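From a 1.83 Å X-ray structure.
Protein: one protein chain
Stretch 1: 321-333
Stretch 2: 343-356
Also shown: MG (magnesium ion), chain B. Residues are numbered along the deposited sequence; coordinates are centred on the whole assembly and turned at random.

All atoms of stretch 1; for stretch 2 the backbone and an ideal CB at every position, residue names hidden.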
# COMPACT_ATOMS: atom_id res chain seq x y z
N GLU A 321 -10.58 -17.41 -16.98
CA GLU A 321 -10.83 -15.99 -17.19
C GLU A 321 -12.32 -15.68 -17.10
O GLU A 321 -13.18 -16.54 -17.28
CB GLU A 321 -10.30 -15.55 -18.56
CG GLU A 321 -8.80 -15.32 -18.60
CD GLU A 321 -8.38 -14.66 -19.89
OE1 GLU A 321 -9.24 -14.08 -20.58
OE2 GLU A 321 -7.18 -14.72 -20.24
N ASP A 322 -12.60 -14.41 -16.79
CA ASP A 322 -13.96 -13.88 -16.69
C ASP A 322 -14.72 -14.49 -15.52
O ASP A 322 -14.26 -15.46 -14.90
CB ASP A 322 -14.72 -14.11 -18.01
CG ASP A 322 -15.72 -13.01 -18.29
OD1 ASP A 322 -16.10 -12.30 -17.35
OD2 ASP A 322 -16.13 -12.86 -19.46
N PHE A 323 -15.89 -13.93 -15.19
CA PHE A 323 -16.69 -14.45 -14.10
C PHE A 323 -17.95 -15.11 -14.65
O PHE A 323 -18.51 -14.67 -15.65
CB PHE A 323 -17.05 -13.36 -13.07
CG PHE A 323 -17.75 -12.15 -13.63
CD1 PHE A 323 -19.12 -12.16 -13.87
CD2 PHE A 323 -17.06 -10.97 -13.87
CE1 PHE A 323 -19.78 -11.04 -14.36
CE2 PHE A 323 -17.70 -9.85 -14.36
CZ PHE A 323 -19.07 -9.88 -14.61
N THR A 324 -18.34 -16.21 -14.02
CA THR A 324 -19.54 -16.95 -14.36
C THR A 324 -20.65 -16.64 -13.37
O THR A 324 -20.41 -16.05 -12.32
CB THR A 324 -19.26 -18.46 -14.35
OG1 THR A 324 -18.93 -18.86 -13.02
CG2 THR A 324 -18.13 -18.81 -15.31
N PRO A 325 -21.89 -17.04 -13.67
CA PRO A 325 -22.95 -16.88 -12.66
C PRO A 325 -22.63 -17.61 -11.37
O PRO A 325 -22.99 -17.11 -10.30
CB PRO A 325 -24.18 -17.47 -13.36
CG PRO A 325 -23.93 -17.25 -14.80
CD PRO A 325 -22.44 -17.45 -14.97
N ASP A 326 -21.96 -18.77 -11.45
CA ASP A 326 -21.57 -19.50 -10.25
C ASP A 326 -20.60 -18.69 -9.40
O ASP A 326 -20.67 -18.74 -8.16
CB ASP A 326 -20.91 -20.83 -10.64
CG ASP A 326 -21.88 -21.82 -11.25
OD1 ASP A 326 -23.11 -21.63 -11.14
OD2 ASP A 326 -21.40 -22.82 -11.84
N GLU A 327 -19.68 -17.97 -10.03
CA GLU A 327 -18.72 -17.20 -9.26
C GLU A 327 -19.37 -15.99 -8.61
O GLU A 327 -19.07 -15.66 -7.46
CB GLU A 327 -17.54 -16.80 -10.15
CG GLU A 327 -16.64 -17.98 -10.48
CD GLU A 327 -15.64 -17.66 -11.57
OE1 GLU A 327 -16.06 -17.10 -12.60
OE2 GLU A 327 -14.44 -17.96 -11.39
N VAL A 328 -20.29 -15.33 -9.33
CA VAL A 328 -21.08 -14.27 -8.73
C VAL A 328 -21.81 -14.79 -7.49
O VAL A 328 -21.71 -14.22 -6.40
CB VAL A 328 -22.05 -13.67 -9.76
CG1 VAL A 328 -22.96 -12.62 -9.11
CG2 VAL A 328 -21.28 -13.08 -10.94
N ARG A 329 -22.56 -15.89 -7.65
CA ARG A 329 -23.31 -16.46 -6.54
C ARG A 329 -22.41 -16.78 -5.35
O ARG A 329 -22.70 -16.40 -4.21
CB ARG A 329 -24.05 -17.72 -7.00
CG ARG A 329 -24.79 -18.48 -5.88
CD ARG A 329 -25.33 -19.83 -6.40
NE ARG A 329 -25.67 -19.72 -7.81
CZ ARG A 329 -25.10 -20.41 -8.79
NH1 ARG A 329 -24.17 -21.33 -8.52
NH2 ARG A 329 -25.46 -20.19 -10.05
N ALA A 330 -21.31 -17.49 -5.61
CA ALA A 330 -20.46 -17.94 -4.51
C ALA A 330 -19.89 -16.76 -3.73
O ALA A 330 -19.80 -16.80 -2.49
CB ALA A 330 -19.32 -18.82 -5.03
N SER A 331 -19.50 -15.69 -4.43
CA SER A 331 -18.82 -14.60 -3.76
C SER A 331 -19.80 -13.67 -3.05
O SER A 331 -19.54 -13.22 -1.92
CB SER A 331 -17.98 -13.82 -4.76
OG SER A 331 -17.01 -13.05 -4.08
N VAL A 332 -20.93 -13.36 -3.68
CA VAL A 332 -21.95 -12.60 -2.97
C VAL A 332 -22.42 -13.34 -1.73
O VAL A 332 -22.57 -12.75 -0.65
CB VAL A 332 -23.13 -12.26 -3.91
CG1 VAL A 332 -24.23 -11.55 -3.14
CG2 VAL A 332 -22.67 -11.39 -5.10
N ASN A 333 -22.66 -14.65 -1.84
CA ASN A 333 -23.13 -15.38 -0.66
C ASN A 333 -22.04 -15.57 0.37
O ASN A 333 -22.35 -15.82 1.54
CB ASN A 333 -23.73 -16.75 -1.06
CG ASN A 333 -25.13 -16.62 -1.66
OD1 ASN A 333 -25.85 -15.67 -1.36
ND2 ASN A 333 -25.51 -17.56 -2.51
N UNK A 343 -14.17 -4.30 -15.87
CA UNK A 343 -15.16 -4.10 -16.92
C UNK A 343 -16.30 -5.06 -16.65
O UNK A 343 -16.31 -5.74 -15.61
CB UNK A 343 -14.57 -4.32 -18.31
N UNK A 344 -17.26 -5.13 -17.57
CA UNK A 344 -18.37 -6.09 -17.52
C UNK A 344 -19.37 -5.78 -16.40
O UNK A 344 -20.02 -6.69 -15.88
CB UNK A 344 -17.82 -7.51 -17.34
N UNK A 345 -19.52 -4.50 -16.04
CA UNK A 345 -20.45 -4.13 -14.97
C UNK A 345 -21.89 -4.51 -15.32
O UNK A 345 -22.65 -4.97 -14.45
CB UNK A 345 -20.36 -2.63 -14.69
N UNK A 346 -22.29 -4.33 -16.57
CA UNK A 346 -23.65 -4.70 -16.95
C UNK A 346 -23.86 -6.20 -16.84
O UNK A 346 -24.93 -6.65 -16.42
CB UNK A 346 -23.95 -4.23 -18.37
N UNK A 347 -22.85 -6.99 -17.20
CA UNK A 347 -22.99 -8.43 -17.06
C UNK A 347 -23.05 -8.84 -15.60
O UNK A 347 -23.83 -9.72 -15.24
CB UNK A 347 -21.83 -9.15 -17.76
N UNK A 348 -22.25 -8.20 -14.74
CA UNK A 348 -22.34 -8.51 -13.31
C UNK A 348 -23.75 -8.24 -12.79
O UNK A 348 -24.34 -9.07 -12.08
CB UNK A 348 -21.32 -7.69 -12.52
N UNK A 349 -24.30 -7.07 -13.13
CA UNK A 349 -25.63 -6.72 -12.64
C UNK A 349 -26.67 -7.71 -13.15
O UNK A 349 -27.53 -8.18 -12.39
CB UNK A 349 -26.00 -5.30 -13.06
N UNK A 350 -26.59 -8.08 -14.43
CA UNK A 350 -27.54 -9.03 -15.00
C UNK A 350 -27.44 -10.39 -14.31
O UNK A 350 -28.46 -11.00 -13.96
CB UNK A 350 -27.30 -9.18 -16.50
N UNK A 351 -26.21 -10.87 -14.10
CA UNK A 351 -26.02 -12.15 -13.41
C UNK A 351 -26.59 -12.11 -12.00
O UNK A 351 -27.28 -13.03 -11.57
CB UNK A 351 -24.53 -12.51 -13.36
N UNK A 352 -26.27 -11.05 -11.25
CA UNK A 352 -26.72 -10.99 -9.86
C UNK A 352 -28.24 -10.88 -9.79
O UNK A 352 -28.87 -11.48 -8.91
CB UNK A 352 -26.07 -9.81 -9.14
N UNK A 353 -28.84 -10.11 -10.71
CA UNK A 353 -30.30 -10.02 -10.74
C UNK A 353 -30.93 -11.40 -10.88
O UNK A 353 -31.87 -11.74 -10.16
CB UNK A 353 -30.76 -9.12 -11.89
N UNK A 354 -30.39 -12.21 -11.80
CA UNK A 354 -30.93 -13.56 -12.00
C UNK A 354 -30.74 -14.43 -10.77
O UNK A 354 -31.62 -15.23 -10.44
CB UNK A 354 -30.27 -14.22 -13.21
N UNK A 355 -29.60 -14.31 -10.09
CA UNK A 355 -29.40 -15.07 -8.86
C UNK A 355 -30.42 -14.68 -7.81
O UNK A 355 -30.96 -15.53 -7.09
CB UNK A 355 -27.98 -14.86 -8.32
N UNK A 356 -30.70 -13.38 -7.70
CA UNK A 356 -31.67 -12.93 -6.71
C UNK A 356 -33.07 -13.35 -7.11
O UNK A 356 -33.84 -13.85 -6.27
CB UNK A 356 -31.60 -11.41 -6.54
MG MG B . -13.75 -17.53 -13.74

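Position 343 precedes the helix, its CB sideways and nothing of stretch 1 within 5.5 Å, so small or polar residues would fit. It is Ser-343, whose OG accepts a hydrogen bond from the side chain at 344.

Position 344, the N-cap, has positive phi (70°), which glycine or asparagine tolerates most easily, but its CB points toward stretch 1, the ideal CB 3.8 Å from Phe-323 CE2 and 5.1 Å from Asp-322 OD1. A long cationic side chain, arginine or lysine, could use both; a flat one could use the ring. Arg-344 is found: NH2 donates to Asp-322 OD1 at 2.8 Å in a salt bridge, while Phe-323 CE2 lies over one face of the guanidinium. Arg-344 NE donates to Ser-343 OG (3.0 Å).

At 345 and 346 the CB atoms point away, so stretch 1 admits almost any helix-compatible residue; His-345 and Glu-346 occupy them.

Position 347 points toward stretch 1, its ideal CB 4.3 Å from Phe-323 CZ, with the Asp-322 carboxylate farther along. An aliphatic stem ending in a positive charge suits it, so lysine or arginine would serve. In Lys-347, NZ forms a salt bridge with Asp-322 OD2 (2.7 Å) and sits over the Phe-323 ring face, 4.7 Å from the centroid, a cation-pi contact.

At 348 CB points sideways, the ideal CB 3.8 Å from Phe-323 CZ, and Val-328 and Val-332 lie beyond; a large apolar residue, aliphatic or aromatic, is expected. Phe-348 puts CE1 4.0 Å from Val-328 CG1 and CZ 4.5 Å from Val-332 CG2.

Positions 349 and 350 find nothing of stretch 1 within 5.5 Å of the ideal CB, so many residues would do; they are Ile-349 and Asp-350, the latter bridged to 353.

Position 351 points toward Val-328 CG2 (4.1 Å from the ideal CB), with Pro-325 and Phe-323 nearby. A broad flat side chain could meet all three, though leucine or methionine might also pack. The ring of Tyr-351 takes Pro-325 CG over one face, 3.8 Å from its centroid, in a CH-pi contact, and CD2 approaches Phe-323 CE1 at 3.7 Å.

Position 352 has its CB sideways, the ideal CB 4.2 Å from Val-328 CG1; a branched aliphatic or methionine would suit. Leu-352 brings CD1 to 3.9 Å from Val-332 CG2 and 4.1 Å from Val-328 CG1.

Positions 353 and 354 are out of reach of stretch 1, which leaves the choice open; they are Arg-353, whose NH1 forms a salt bridge with Asp-350 OD1 (2.9 Å), and Ala-354.

Position 355 points toward stretch 1, its ideal CB 5.0 Å from Arg-329 CB, and the nearby guanidinium calls for an acceptor: glutamate, or glutamine without the charge. Glu-355 answers with a salt bridge, Arg-329 NE donating to Glu-355 OE1 at 2.6 Å, near the guanidinium plane.

Position 356 has no contact with stretch 1, so the choice is again open; it is Val-356.

Stretch 2, residues 343-356: SRHEKFIDYLRAEV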
# COMPACT_ATOMS: atom_id res chain seq x y z
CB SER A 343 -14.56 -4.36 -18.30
OG SER A 343 -14.14 -5.72 -18.39
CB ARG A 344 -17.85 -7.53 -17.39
CG ARG A 344 -17.17 -8.07 -18.64
CD ARG A 344 -16.06 -9.04 -18.25
NE ARG A 344 -15.05 -8.37 -17.43
CZ ARG A 344 -14.40 -8.95 -16.42
NH1 ARG A 344 -13.51 -8.26 -15.72
NH2 ARG A 344 -14.66 -10.21 -16.11
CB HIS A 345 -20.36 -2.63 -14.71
CG HIS A 345 -20.29 -1.80 -15.95
ND1 HIS A 345 -19.16 -1.71 -16.73
CD2 HIS A 345 -21.22 -1.03 -16.56
CE1 HIS A 345 -19.39 -0.93 -17.77
NE2 HIS A 345 -20.64 -0.49 -17.69
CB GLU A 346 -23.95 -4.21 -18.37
CG GLU A 346 -25.39 -4.47 -18.81
CD GLU A 346 -25.71 -3.76 -20.12
OE1 GLU A 346 -24.82 -3.08 -20.64
OE2 GLU A 346 -26.85 -3.89 -20.61
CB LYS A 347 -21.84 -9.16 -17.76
CG LYS A 347 -21.97 -10.68 -17.65
CD LYS A 347 -20.95 -11.38 -18.51
CE LYS A 347 -19.55 -11.16 -17.98
NZ LYS A 347 -18.57 -12.01 -18.69
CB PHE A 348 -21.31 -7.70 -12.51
CG PHE A 348 -21.35 -7.98 -11.03
CD1 PHE A 348 -20.67 -9.06 -10.50
CD2 PHE A 348 -22.11 -7.19 -10.18
CE1 PHE A 348 -20.72 -9.33 -9.16
CE2 PHE A 348 -22.16 -7.46 -8.84
CZ PHE A 348 -21.46 -8.54 -8.32
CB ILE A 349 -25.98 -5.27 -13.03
CG1 ILE A 349 -25.07 -4.29 -12.26
CG2 ILE A 349 -27.44 -4.99 -12.75
CD1 ILE A 349 -25.11 -2.87 -12.78
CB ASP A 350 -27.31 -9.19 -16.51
CG ASP A 350 -27.79 -7.98 -17.30
OD1 ASP A 350 -28.54 -7.16 -16.73
OD2 ASP A 350 -27.42 -7.85 -18.48
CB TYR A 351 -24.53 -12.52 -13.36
CG TYR A 351 -23.95 -13.10 -14.63
CD1 TYR A 351 -24.74 -13.30 -15.76
CD2 TYR A 351 -22.61 -13.44 -14.69
CE1 TYR A 351 -24.19 -13.83 -16.92
CE2 TYR A 351 -22.05 -13.96 -15.85
CZ TYR A 351 -22.84 -14.16 -16.95
OH TYR A 351 -22.28 -14.68 -18.09
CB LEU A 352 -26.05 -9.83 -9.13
CG LEU A 352 -26.27 -9.78 -7.61
CD1 LEU A 352 -26.09 -11.17 -6.97
CD2 LEU A 352 -25.33 -8.76 -6.97
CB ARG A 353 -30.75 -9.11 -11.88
CG ARG A 353 -32.25 -8.77 -11.80
CD ARG A 353 -32.78 -8.14 -13.08
NE ARG A 353 -32.21 -6.82 -13.31
CZ ARG A 353 -31.31 -6.54 -14.25
NH1 ARG A 353 -30.87 -7.50 -15.06
NH2 ARG A 353 -30.87 -5.30 -14.39
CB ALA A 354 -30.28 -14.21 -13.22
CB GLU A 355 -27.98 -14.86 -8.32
CG GLU A 355 -26.88 -15.41 -9.21
CD GLU A 355 -27.03 -16.89 -9.49
OE1 GLU A 355 -27.18 -17.68 -8.52
OE2 GLU A 355 -27.01 -17.27 -10.68
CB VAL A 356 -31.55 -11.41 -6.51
CG1 VAL A 356 -32.62 -10.91 -5.52
CG2 VAL A 356 -30.14 -11.05 -6.02
O HOH W 1 -14.56 -18.14 -15.76
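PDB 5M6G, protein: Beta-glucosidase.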